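Side-chain contacts in discoidin-2 (Dictyostelium discoideum, PDB 2VM9), which binds galactose and N-acetylgalactosamine as a trimeric, calcium-containing lectin of cell adhesion, and may take part in spore formation and in building the spore coat: residues L16-S21 and H28-S33; F37-S40 and F46-S49; E50-S55 and Q61-G66; I134-Q139 and L147-Y152. All blocks are in the same frame, centred on the assembly; numbering follows the deposited sequence. Where two conformers were deposited one is given.

Contact 1: residues L16-S21 and H28-S33; sequences LNLRSS and HGVKNS. With PO4 (phosphate ion), chain G.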
loop_
_atom_site.group_PDB
_atom_site.type_symbol
_atom_site.label_atom_id
_atom_site.label_comp_id
_atom_site.label_asym_id
_atom_site.label_seq_id
_atom_site.Cartn_x
_atom_site.Cartn_y
_atom_site.Cartn_z
ATOM N N LEU A 16 -8.355 1.746 -9.792
ATOM C CA LEU A 16 -7.388 2.551 -10.529
ATOM C C LEU A 16 -7.939 3.946 -10.801
ATOM O O LEU A 16 -9.126 4.095 -11.056
ATOM C CB LEU A 16 -7.025 1.875 -11.861
ATOM C CG LEU A 16 -6.375 0.503 -11.710
ATOM C CD1 LEU A 16 -6.257 -0.152 -13.072
ATOM C CD2 LEU A 16 -4.987 0.639 -11.026
ATOM N N ASN A 17 -7.083 4.954 -10.709
ATOM C CA ASN A 17 -7.412 6.307 -11.136
ATOM C C ASN A 17 -7.244 6.317 -12.670
ATOM O O ASN A 17 -6.300 5.698 -13.186
ATOM C CB ASN A 17 -6.405 7.315 -10.569
ATOM C CG ASN A 17 -6.330 7.325 -9.027
ATOM O OD1 ASN A 17 -5.260 7.042 -8.415
ATOM N ND2 ASN A 17 -7.440 7.696 -8.395
ATOM N N LEU A 18 -8.141 6.998 -13.380
ATOM C CA LEU A 18 -8.019 7.127 -14.854
ATOM C C LEU A 18 -7.805 8.585 -15.230
ATOM O O LEU A 18 -8.418 9.497 -14.644
ATOM C CB LEU A 18 -9.287 6.615 -15.559
ATOM C CG LEU A 18 -9.647 5.127 -15.441
ATOM C CD1 LEU A 18 -10.745 4.788 -16.459
ATOM C CD2 LEU A 18 -8.422 4.283 -15.674
ATOM N N ARG A 19 -6.961 8.802 -16.225
ATOM C CA ARG A 19 -6.743 10.135 -16.765
ATOM C C ARG A 19 -6.642 10.051 -18.277
ATOM O O ARG A 19 -5.695 9.460 -18.811
ATOM C CB ARG A 19 -5.437 10.712 -16.226
ATOM C CG ARG A 19 -5.189 12.138 -16.759
ATOM C CD ARG A 19 -3.950 12.750 -16.128
ATOM N NE ARG A 19 -2.707 12.150 -16.618
ATOM C CZ ARG A 19 -2.090 12.466 -17.762
ATOM N NH1 ARG A 19 -2.616 13.345 -18.596
ATOM N NH2 ARG A 19 -0.940 11.874 -18.083
ATOM N N SER A 20 -7.577 10.672 -18.976
ATOM C CA SER A 20 -7.478 10.740 -20.440
ATOM C C SER A 20 -6.633 11.938 -20.906
ATOM O O SER A 20 -6.458 12.946 -20.188
ATOM C CB SER A 20 -8.885 10.845 -21.065
ATOM O OG SER A 20 -9.556 11.986 -20.516
ATOM N N SER A 21 -6.159 11.835 -22.149
ATOM C CA SER A 21 -5.435 12.903 -22.817
ATOM C C SER A 21 -6.415 14.084 -23.044
ATOM O O SER A 21 -6.154 15.214 -22.622
ATOM C CB SER A 21 -4.902 12.369 -24.147
ATOM O OG SER A 21 -5.922 11.664 -24.808
ATOM N N HIS A 28 -18.376 12.619 -22.255
ATOM C CA HIS A 28 -17.654 11.551 -22.973
ATOM C C HIS A 28 -16.360 11.183 -22.217
ATOM O O HIS A 28 -15.407 10.665 -22.819
ATOM C CB HIS A 28 -17.266 12.015 -24.400
ATOM C CG HIS A 28 -18.438 12.305 -25.292
ATOM N ND1 HIS A 28 -19.210 13.441 -25.163
ATOM C CD2 HIS A 28 -18.919 11.645 -26.380
ATOM C CE1 HIS A 28 -20.150 13.443 -26.099
ATOM N NE2 HIS A 28 -19.998 12.362 -26.848
ATOM N N GLY A 29 -16.336 11.420 -20.901
ATOM C CA GLY A 29 -15.098 11.230 -20.111
ATOM C C GLY A 29 -14.770 9.786 -19.768
ATOM O O GLY A 29 -15.577 8.874 -20.017
ATOM N N VAL A 30 -13.597 9.579 -19.168
ATOM C CA VAL A 30 -13.157 8.229 -18.781
ATOM C C VAL A 30 -14.105 7.557 -17.790
ATOM O O VAL A 30 -14.125 6.340 -17.693
ATOM C CB VAL A 30 -11.716 8.210 -18.188
ATOM C CG1 VAL A 30 -10.696 8.798 -19.180
ATOM C CG2 VAL A 30 -11.667 8.945 -16.836
ATOM N N LYS A 31 -14.913 8.346 -17.070
ATOM C CA LYS A 31 -15.866 7.772 -16.132
ATOM C C LYS A 31 -16.914 6.912 -16.890
ATOM O O LYS A 31 -17.599 6.070 -16.286
ATOM C CB LYS A 31 -16.560 8.877 -15.341
ATOM C CG LYS A 31 -17.538 9.716 -16.204
ATOM C CD LYS A 31 -18.323 10.737 -15.338
ATOM C CE LYS A 31 -19.417 11.398 -16.167
ATOM N NZ LYS A 31 -20.553 10.417 -16.477
ATOM N N ASN A 32 -16.998 7.093 -18.211
ATOM C CA ASN A 32 -17.958 6.316 -19.020
ATOM C C ASN A 32 -17.276 5.175 -19.787
ATOM O O ASN A 32 -17.841 4.651 -20.758
ATOM C CB ASN A 32 -18.677 7.225 -20.020
ATOM C CG ASN A 32 -19.646 8.195 -19.344
ATOM O OD1 ASN A 32 -19.846 8.137 -18.126
ATOM N ND2 ASN A 32 -20.222 9.108 -20.120
ATOM N N SER A 33 -16.080 4.795 -19.345
ATOM C CA SER A 33 -15.249 3.902 -20.157
ATOM C C SER A 33 -15.222 2.445 -19.710
ATOM O O SER A 33 -14.553 1.639 -20.345
ATOM C CB SER A 33 -13.809 4.441 -20.301
ATOM O OG SER A 33 -13.049 4.262 -19.104
HETATM P P PO4 G . -22.482 12.512 -29.296
HETATM O O1 PO4 G . -22.358 12.715 -30.798
HETATM O O2 PO4 G . -21.365 11.779 -28.799
HETATM O O3 PO4 G . -23.776 11.764 -29.052
HETATM O O4 PO4 G . -22.645 13.863 -28.643
#
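Val-30 lies against one face of strand 17-20 and spreads its two methyls between Leu-18 and Ser-20. CG2 lies against Leu-18 CB at 3.6 Å, while CG1 meets Ser-20 CB at 3.3 Å, closer than two carbons usually come. With chi1 at -57°, CG1 stands anti to the carbonyl carbon, and the branches part toward these two neighbours. A beta-branched residue suits the place because it is broad close to the backbone. Leu-18 reaches further, past Val-30, and sets CD1 3.5 Å from Ser-33 OG. The contact lies at the edge of the F5/8 type C beta-sandwich, where the strand outermost within the chain in one sheet meets a loop holding the short 3-10 turn 30-31. That turn is tied by its own polar atoms: Val-30 O accepts both Ser-33 N and Ser-33 OG, the hydroxyl at 2.7 Å in the carbonyl plane on a lone pair. Serine is small enough to fold back here. Ser-20 turns its hydroxyl to Asp-23, and Lys-31 forms a salt bridge with Asp-23 of the third subunit. His-28 NE2 points at O2 of a phosphate, probably from the crystallisation liquor, which Arg-81 also binds.

Contact 2: residues F37-S40 and F46-S49; sequences FSNS and FDGS. With CA (calcium ion), chain B.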
loop_
_atom_site.group_PDB
_atom_site.type_symbol
_atom_site.label_atom_id
_atom_site.label_comp_id
_atom_site.label_asym_id
_atom_site.label_seq_id
_atom_site.Cartn_x
_atom_site.Cartn_y
_atom_site.Cartn_z
ATOM N N PHE A 37 -20.174 -0.745 -20.202
ATOM C CA PHE A 37 -20.879 0.436 -19.729
ATOM C C PHE A 37 -22.077 0.700 -20.613
ATOM O O PHE A 37 -21.961 0.729 -21.842
ATOM C CB PHE A 37 -19.993 1.695 -19.710
ATOM C CG PHE A 37 -20.758 2.928 -19.269
ATOM C CD1 PHE A 37 -21.134 3.100 -17.937
ATOM C CD2 PHE A 37 -21.154 3.879 -20.188
ATOM C CE1 PHE A 37 -21.910 4.241 -17.545
ATOM C CE2 PHE A 37 -21.902 5.005 -19.810
ATOM C CZ PHE A 37 -22.265 5.195 -18.490
ATOM N N SER A 38 -23.238 0.882 -19.995
ATOM C CA SER A 38 -24.418 1.281 -20.747
ATOM C C SER A 38 -25.312 2.104 -19.842
ATOM O O SER A 38 -25.370 1.876 -18.626
ATOM C CB SER A 38 -25.160 0.061 -21.266
ATOM O OG SER A 38 -25.767 -0.609 -20.186
ATOM N N ASN A 39 -26.001 3.067 -20.429
ATOM C CA ASN A 39 -26.828 3.963 -19.628
ATOM C C ASN A 39 -28.254 3.999 -20.197
ATOM O O ASN A 39 -28.707 2.976 -20.762
ATOM C CB ASN A 39 -26.154 5.320 -19.376
ATOM C CG ASN A 39 -25.786 6.041 -20.674
ATOM O OD1 ASN A 39 -26.315 5.715 -21.742
ATOM N ND2 ASN A 39 -24.892 7.025 -20.582
ATOM N N SER A 40 -28.974 5.103 -20.038
ATOM C CA SER A 40 -30.381 5.100 -20.422
ATOM C C SER A 40 -30.543 4.868 -21.922
ATOM O O SER A 40 -29.761 5.392 -22.735
ATOM C CB SER A 40 -31.073 6.397 -20.016
ATOM O OG SER A 40 -32.435 6.338 -20.410
ATOM N N PHE A 46 -29.523 13.021 -23.587
ATOM C CA PHE A 46 -28.168 12.491 -23.660
ATOM C C PHE A 46 -27.586 12.455 -22.249
ATOM O O PHE A 46 -27.381 13.495 -21.627
ATOM C CB PHE A 46 -27.317 13.382 -24.563
ATOM C CG PHE A 46 -25.947 12.841 -24.811
ATOM C CD1 PHE A 46 -25.792 11.638 -25.479
ATOM C CD2 PHE A 46 -24.815 13.522 -24.357
ATOM C CE1 PHE A 46 -24.534 11.099 -25.702
ATOM C CE2 PHE A 46 -23.548 12.986 -24.586
ATOM C CZ PHE A 46 -23.408 11.791 -25.257
ATOM N N ASP A 47 -27.341 11.247 -21.754
ATOM C CA ASP A 47 -26.789 11.073 -20.418
ATOM C C ASP A 47 -25.292 10.705 -20.452
ATOM O O ASP A 47 -24.701 10.348 -19.420
ATOM C CB ASP A 47 -27.590 10.055 -19.605
ATOM C CG ASP A 47 -27.748 8.685 -20.300
ATOM O OD1 ASP A 47 -27.476 8.575 -21.513
ATOM O OD2 ASP A 47 -28.187 7.730 -19.614
ATOM N N GLY A 48 -24.699 10.813 -21.632
ATOM C CA GLY A 48 -23.286 10.521 -21.823
ATOM C C GLY A 48 -23.078 9.411 -22.837
ATOM O O GLY A 48 -23.959 8.564 -23.044
ATOM N N SER A 49 -21.905 9.420 -23.483
ATOM C CA SER A 49 -21.549 8.362 -24.416
ATOM C C SER A 49 -21.292 7.090 -23.622
ATOM O O SER A 49 -20.786 7.125 -22.468
ATOM C CB SER A 49 -20.282 8.743 -25.168
ATOM O OG SER A 49 -19.245 9.113 -24.278
HETATM CA CA CA B . -27.949 6.932 -23.302
HETATM O O HOH W 1 -24.586 7.733 -17.626
HETATM O O HOH W 2 -26.432 8.453 -24.427
HETATM O O HOH W 3 -30.244 8.457 -22.950
HETATM O O HOH W 4 -27.135 5.140 -24.500
HETATM O O HOH W 5 -28.862 7.415 -25.576
#
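Asp-47 OD2 is gripped from two sides of a subunit boundary: Ser-40 N donates to its syn lone pair at 2.8 Å, and Ser-55 OG of the third subunit also hydrogen-bonds to it. The other carboxylate oxygen, OD1, binds the calcium ion at 2.5 Å, so the two oxygens divide their work between metal and protein. Asn-39 approaches Asp-47 from the opposite direction, its amide plane turned 36° from the carboxylate. Its OD1 binds the same calcium ion at 2.6 Å and comes within 3.1 Å of Asp-47 OD1, a closeness of two acceptors that the shared cation makes tolerable. Ser-40 O is the third protein ligand, and four waters bring the ligands to seven, all oxygens, as is usual for calcium. The site sits in a loop of the F5/8 type C beta-sandwich between strands 17-20 and 52-53, and neither segment has regular helix or strand structure. Asparagine suits its place because it offers a different atom to each side. While OD1 faces the metal, ND2 gives a nearly straight bond to Gly-48 O at 3.0 Å; the acceptor lies in the amide plane of Asn-39, whereas the donor stands well above the carbonyl plane of Gly-48. This bond and the metal bond of OD1 together fix the rotation of the amide. Glycine suits position 48 because at its backbone angles (phi 121°, psi 154°) a CB would run into the carbonyl O of Asp-47. Gly-48 O also accepts from a calcium-bound water. Phe-37 brings CE2 to 3.6 Å from Ser-49 O.

Contact 3: residues E50-S55 and Q61-G66; sequences ESWSSS and QFIVAG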
loop_
_atom_site.group_PDB
_atom_site.type_symbol
_atom_site.label_atom_id
_atom_site.label_comp_id
_atom_site.label_asym_id
_atom_site.label_seq_id
_atom_site.Cartn_x
_atom_site.Cartn_y
_atom_site.Cartn_z
ATOM N N GLU A 50 -21.619 5.970 -24.241
ATOM C CA GLU A 50 -21.251 4.671 -23.682
ATOM C C GLU A 50 -19.812 4.349 -24.110
ATOM O O GLU A 50 -19.539 3.389 -24.865
ATOM C CB GLU A 50 -22.261 3.622 -24.146
ATOM C CG GLU A 50 -23.654 3.916 -23.544
ATOM C CD GLU A 50 -24.730 2.964 -24.032
ATOM O OE1 GLU A 50 -24.546 2.364 -25.095
ATOM O OE2 GLU A 50 -25.751 2.838 -23.344
ATOM N N SER A 51 -18.891 5.209 -23.678
ATOM C CA SER A 51 -17.473 5.130 -24.033
ATOM C C SER A 51 -16.767 6.329 -23.400
ATOM O O SER A 51 -17.394 7.346 -23.093
ATOM C CB SER A 51 -17.250 5.241 -25.569
ATOM O OG SER A 51 -17.722 6.526 -26.069
ATOM N N TRP A 52 -15.451 6.229 -23.261
ATOM C CA TRP A 52 -14.651 7.462 -23.281
ATOM C C TRP A 52 -14.541 7.845 -24.762
ATOM O O TRP A 52 -14.315 6.968 -25.618
ATOM C CB TRP A 52 -13.244 7.199 -22.751
ATOM C CG TRP A 52 -12.262 8.281 -23.157
ATOM C CD1 TRP A 52 -12.299 9.604 -22.785
ATOM C CD2 TRP A 52 -11.103 8.125 -23.985
ATOM N NE1 TRP A 52 -11.233 10.275 -23.333
ATOM C CE2 TRP A 52 -10.485 9.406 -24.083
ATOM C CE3 TRP A 52 -10.529 7.038 -24.660
ATOM C CZ2 TRP A 52 -9.304 9.625 -24.814
ATOM C CZ3 TRP A 52 -9.347 7.260 -25.412
ATOM C CH2 TRP A 52 -8.752 8.535 -25.471
ATOM N N SER A 53 -14.666 9.135 -25.075
ATOM C CA SER A 53 -14.366 9.596 -26.452
ATOM C C SER A 53 -13.421 10.795 -26.366
ATOM O O SER A 53 -13.717 11.762 -25.628
ATOM C CB SER A 53 -15.649 10.004 -27.189
ATOM O OG SER A 53 -16.576 8.924 -27.276
ATOM N N SER A 54 -12.321 10.761 -27.128
ATOM C CA SER A 54 -11.344 11.850 -27.077
ATOM C C SER A 54 -11.940 13.138 -27.666
ATOM O O SER A 54 -12.994 13.123 -28.300
ATOM C CB SER A 54 -10.059 11.474 -27.837
ATOM O OG SER A 54 -10.307 11.517 -29.224
ATOM N N SER A 55 -11.246 14.255 -27.466
ATOM C CA SER A 55 -11.610 15.467 -28.190
ATOM C C SER A 55 -10.837 15.597 -29.512
ATOM O O SER A 55 -11.420 15.819 -30.582
ATOM C CB SER A 55 -11.411 16.721 -27.339
ATOM O OG SER A 55 -11.843 17.852 -28.104
ATOM N N GLN A 61 -3.530 10.261 -28.416
ATOM C CA GLN A 61 -4.520 10.207 -27.327
ATOM C C GLN A 61 -4.264 8.973 -26.465
ATOM O O GLN A 61 -3.602 8.035 -26.898
ATOM C CB GLN A 61 -5.945 10.152 -27.899
ATOM C CG GLN A 61 -6.223 11.341 -28.836
ATOM C CD GLN A 61 -5.987 12.661 -28.128
ATOM O OE1 GLN A 61 -6.609 12.959 -27.089
ATOM N NE2 GLN A 61 -5.060 13.455 -28.662
ATOM N N PHE A 62 -4.788 8.976 -25.244
ATOM C CA PHE A 62 -4.544 7.853 -24.336
ATOM C C PHE A 62 -5.472 7.933 -23.157
ATOM O O PHE A 62 -6.039 8.989 -22.892
ATOM C CB PHE A 62 -3.078 7.868 -23.793
ATOM C CG PHE A 62 -2.678 9.199 -23.161
ATOM C CD1 PHE A 62 -3.076 9.507 -21.862
ATOM C CD2 PHE A 62 -1.887 10.100 -23.865
ATOM C CE1 PHE A 62 -2.726 10.756 -21.275
ATOM C CE2 PHE A 62 -1.513 11.339 -23.311
ATOM C CZ PHE A 62 -1.959 11.676 -22.005
ATOM N N ILE A 63 -5.575 6.821 -22.431
ATOM C CA ILE A 63 -6.007 6.874 -21.031
ATOM C C ILE A 63 -4.897 6.224 -20.221
ATOM O O ILE A 63 -4.430 5.129 -20.565
ATOM C CB ILE A 63 -7.326 6.119 -20.753
ATOM C CG1 ILE A 63 -8.454 6.559 -21.696
ATOM C CG2 ILE A 63 -7.744 6.300 -19.256
ATOM C CD1 ILE A 63 -9.701 5.703 -21.538
ATOM N N VAL A 64 -4.486 6.904 -19.159
ATOM C CA VAL A 64 -3.566 6.352 -18.169
ATOM C C VAL A 64 -4.400 5.829 -17.013
ATOM O O VAL A 64 -5.328 6.512 -16.567
ATOM C CB VAL A 64 -2.615 7.428 -17.595
ATOM C CG1 VAL A 64 -1.638 6.782 -16.601
ATOM C CG2 VAL A 64 -1.882 8.143 -18.709
ATOM N N ALA A 65 -4.075 4.618 -16.562
ATOM C CA ALA A 65 -4.688 4.006 -15.377
ATOM C C ALA A 65 -3.594 3.790 -14.351
ATOM O O ALA A 65 -2.543 3.216 -14.680
ATOM C CB ALA A 65 -5.330 2.707 -15.754
ATOM N N GLY A 66 -3.805 4.259 -13.122
ATOM C CA GLY A 66 -2.729 4.164 -12.156
ATOM C C GLY A 66 -3.182 3.972 -10.725
ATOM O O GLY A 66 -4.340 4.268 -10.366
#
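In the F5/8 type C beta-sandwich, the short strand 52-53 belongs to one sheet and strand 63-67 to the other, and Trp-52 and Ile-63 meet in the interior between them. The two side chains run antiparallel, side by side, so that the isoleucine runs over the indole instead of ending against it. Ile-63 CG1 makes a CH-pi contact with the six-membered ring of Trp-52, 3.8 Å from its centroid and 17° off the normal. Further along the same branch, CD1 lies 3.5 Å from Trp-52 CE3. CG1 is anti to the carbonyl carbon (chi1 -53°), and this turn, with an extended chi2, lays the ethyl arm across the indole. The opposite face of the ring is met by Ser-54 N toward its rim, which sandwiches the indole between backbone and aliphatic chain. A large flat residue suits this place because its face and its far edge serve different neighbours. At that edge, near the ring plane, Trp-52 CH2 meets Gln-61 CB at 4.0 Å, while NE1 at the other end is hydrogen-bonded to Thr-22. Gln-61 is bent at chi2, and its amide is held at both atoms: OE1 accepts from Ser-21 and Thr-22, and NE2 pairs with Asp-58. Its aliphatic part can therefore pack while its polar end stays satisfied, and OE1 rests 3.8 Å from Ser-54 CB.

Contact 4: residues I134-Q139 and L147-Y152; sequences IAIHPQ and LRWELY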
loop_
_atom_site.group_PDB
_atom_site.type_symbol
_atom_site.label_atom_id
_atom_site.label_comp_id
_atom_site.label_asym_id
_atom_site.label_seq_id
_atom_site.Cartn_x
_atom_site.Cartn_y
_atom_site.Cartn_z
ATOM N N ILE A 134 -0.430 2.158 -16.317
ATOM C CA ILE A 134 -0.443 1.588 -17.658
ATOM C C ILE A 134 -1.289 2.525 -18.514
ATOM O O ILE A 134 -2.215 3.152 -17.989
ATOM C CB ILE A 134 -0.994 0.130 -17.616
ATOM C CG1 ILE A 134 -0.903 -0.540 -18.989
ATOM C CG2 ILE A 134 -2.426 0.092 -17.081
ATOM C CD1 ILE A 134 -1.073 -2.066 -18.911
ATOM N N ALA A 135 -0.965 2.664 -19.797
ATOM C CA ALA A 135 -1.718 3.606 -20.645
ATOM C C ALA A 135 -2.045 2.904 -21.946
ATOM O O ALA A 135 -1.154 2.274 -22.554
ATOM C CB ALA A 135 -0.881 4.866 -20.948
ATOM N N ILE A 136 -3.306 3.036 -22.369
ATOM C CA ILE A 136 -3.727 2.614 -23.695
ATOM C C ILE A 136 -3.581 3.802 -24.638
ATOM O O ILE A 136 -4.012 4.925 -24.315
ATOM C CB ILE A 136 -5.163 2.015 -23.669
ATOM C CG1 ILE A 136 -5.563 1.508 -25.062
ATOM C CG2 ILE A 136 -6.202 3.026 -23.083
ATOM C CD1 ILE A 136 -6.785 0.591 -25.053
ATOM N N HIS A 137 -2.922 3.554 -25.775
ATOM C CA HIS A 137 -2.576 4.595 -26.755
ATOM C C HIS A 137 -3.192 4.208 -28.104
ATOM O O HIS A 137 -2.551 3.520 -28.904
ATOM C CB HIS A 137 -1.045 4.691 -26.863
ATOM C CG HIS A 137 -0.424 5.540 -25.791
ATOM N ND1 HIS A 137 -0.081 6.863 -25.999
ATOM C CD2 HIS A 137 -0.085 5.260 -24.507
ATOM C CE1 HIS A 137 0.454 7.360 -24.889
ATOM N NE2 HIS A 137 0.458 6.409 -23.969
ATOM N N PRO A 138 -4.472 4.573 -28.323
ATOM C CA PRO A 138 -5.136 4.272 -29.597
ATOM C C PRO A 138 -4.295 4.746 -30.775
ATOM O O PRO A 138 -3.718 5.852 -30.736
ATOM C CB PRO A 138 -6.425 5.090 -29.514
ATOM C CG PRO A 138 -6.758 5.018 -27.998
ATOM C CD PRO A 138 -5.377 5.281 -27.390
ATOM N N GLN A 139 -4.196 3.897 -31.797
ATOM C CA GLN A 139 -3.440 4.277 -32.987
ATOM C C GLN A 139 -4.331 4.551 -34.181
ATOM O O GLN A 139 -4.061 5.462 -34.948
ATOM C CB GLN A 139 -2.432 3.188 -33.368
ATOM C CG GLN A 139 -1.386 2.993 -32.278
ATOM C CD GLN A 139 -0.538 4.242 -32.048
ATOM O OE1 GLN A 139 0.178 4.685 -32.956
ATOM N NE2 GLN A 139 -0.619 4.823 -30.834
ATOM N N LEU A 147 -13.838 4.269 -26.757
ATOM C CA LEU A 147 -13.651 2.895 -26.319
ATOM C C LEU A 147 -14.202 2.677 -24.926
ATOM O O LEU A 147 -14.418 3.638 -24.150
ATOM C CB LEU A 147 -12.174 2.466 -26.367
ATOM C CG LEU A 147 -11.256 3.171 -25.343
ATOM C CD1 LEU A 147 -11.250 2.462 -23.992
ATOM C CD2 LEU A 147 -9.837 3.294 -25.864
ATOM N N ARG A 148 -14.428 1.401 -24.631
ATOM C CA ARG A 148 -14.646 0.928 -23.276
ATOM C C ARG A 148 -13.600 -0.161 -23.045
ATOM O O ARG A 148 -13.104 -0.748 -23.997
ATOM C CB ARG A 148 -16.057 0.369 -23.096
ATOM C CG ARG A 148 -17.138 1.454 -23.160
ATOM C CD ARG A 148 -18.552 0.819 -23.205
ATOM N NE ARG A 148 -18.773 0.228 -24.534
ATOM C CZ ARG A 148 -19.806 -0.552 -24.852
ATOM N NH1 ARG A 148 -20.738 -0.848 -23.929
ATOM N NH2 ARG A 148 -19.899 -1.070 -26.080
ATOM N N TRP A 149 -13.245 -0.401 -21.780
ATOM C CA TRP A 149 -12.144 -1.307 -21.489
ATOM C C TRP A 149 -12.162 -1.772 -20.048
ATOM O O TRP A 149 -12.884 -1.212 -19.201
ATOM C CB TRP A 149 -10.782 -0.664 -21.817
ATOM C CG TRP A 149 -10.401 0.510 -20.954
ATOM C CD1 TRP A 149 -11.232 1.475 -20.414
ATOM C CD2 TRP A 149 -9.077 0.845 -20.543
ATOM N NE1 TRP A 149 -10.472 2.386 -19.681
ATOM C CE2 TRP A 149 -9.154 2.034 -19.778
ATOM C CE3 TRP A 149 -7.818 0.271 -20.774
ATOM C CZ2 TRP A 149 -8.016 2.632 -19.210
ATOM C CZ3 TRP A 149 -6.702 0.863 -20.230
ATOM C CH2 TRP A 149 -6.806 2.048 -19.460
ATOM N N GLU A 150 -11.365 -2.806 -19.800
ATOM C CA GLU A 150 -11.124 -3.285 -18.460
ATOM C C GLU A 150 -9.700 -3.812 -18.412
ATOM O O GLU A 150 -9.131 -4.248 -19.431
ATOM C CB GLU A 150 -12.138 -4.367 -18.082
ATOM C CG GLU A 150 -11.980 -4.952 -16.649
ATOM C CD GLU A 150 -12.055 -3.873 -15.559
ATOM O OE1 GLU A 150 -13.097 -3.793 -14.883
ATOM O OE2 GLU A 150 -11.067 -3.131 -15.368
ATOM N N LEU A 151 -9.111 -3.720 -17.226
ATOM C CA LEU A 151 -7.762 -4.206 -16.986
ATOM C C LEU A 151 -7.881 -5.254 -15.925
ATOM O O LEU A 151 -8.506 -4.995 -14.888
ATOM C CB LEU A 151 -6.910 -3.048 -16.452
ATOM C CG LEU A 151 -6.454 -2.038 -17.511
ATOM C CD1 LEU A 151 -5.986 -0.765 -16.845
ATOM C CD2 LEU A 151 -5.341 -2.659 -18.430
ATOM N N TYR A 152 -7.262 -6.418 -16.165
ATOM C CA TYR A 152 -7.359 -7.576 -15.256
ATOM C C TYR A 152 -6.009 -7.802 -14.588
ATOM O O TYR A 152 -4.981 -7.809 -15.262
ATOM C CB TYR A 152 -7.797 -8.841 -15.995
ATOM C CG TYR A 152 -9.145 -8.648 -16.606
ATOM C CD1 TYR A 152 -10.298 -8.892 -15.860
ATOM C CD2 TYR A 152 -9.265 -8.167 -17.913
ATOM C CE1 TYR A 152 -11.543 -8.678 -16.381
ATOM C CE2 TYR A 152 -10.528 -7.946 -18.471
ATOM C CZ TYR A 152 -11.658 -8.228 -17.702
ATOM O OH TYR A 152 -12.904 -8.019 -18.177
#
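Ile-136 lays its CG2 methyl over one face of Trp-149, offset toward the rim of the six-membered ring. The methyl stands 3.9 Å from the ring centroid, 21° off the normal, a CH-pi contact in which CZ3 is the nearest ring atom at 3.6 Å. The isoleucine splits its work between two partners. Its CG1 is anti to the backbone N (chi1 -177°), which sends the longer arm away from the indole, and CD1 comes tip to tip with Leu-147 CD2 at 4.2 Å. That same leucine methyl meets Pro-138 CG at 4.1 Å, the two side chains crossing at about a right angle. At the other end of the pair, Ile-134 CG2 and Leu-151 CD1 touch at 3.7 Å, the side chains lying alongside with their ends pointing opposite ways. Segments 134-139 and 147-152 lie on strands 133-142 and 146-153, of the two different sheets of the F5/8 type C beta-sandwich, and the axes of the segments are 10.4 Å apart. Alternate residues of each strand point inward, and apolar side chains suit these positions, since they meet in the interior where no hydrogen bond joins the strands. Further out, Trp-149 also touches Ile-63, Ile-76 and Leu-11, and its NE1 has a weak hydrogen bond with Ser-33 OG. The residues alternating with the inward ones, Arg-148 and Glu-150, are held by hydrogen bonds to loops.

How the contacts relate
Contacts 3 and 4 are core: both join the two sheets of the sandwich through aliphatic groups laid over tryptophan faces, and their strands are neighbours, 52-53 beside 146-153 and 63-67 beside 133-142. Contact 1 is a surface contact at the edge of the second of these sheets, where smaller side chains meet a loop; its centre is about 5 Å from that of contact 3, and Ser-21 and Gln-61 link them. Contact 2, also buried, lies in a loop and replaces apolar packing with a metal, waters and hydrogen bonds of a side-chain amide and a backbone N-H. Its ties to contacts 3 and 4 include hydrogen bonds to Glu-50 and Arg-148. Contacts 1 to 3 touch other subunits, while contact 4 touches none.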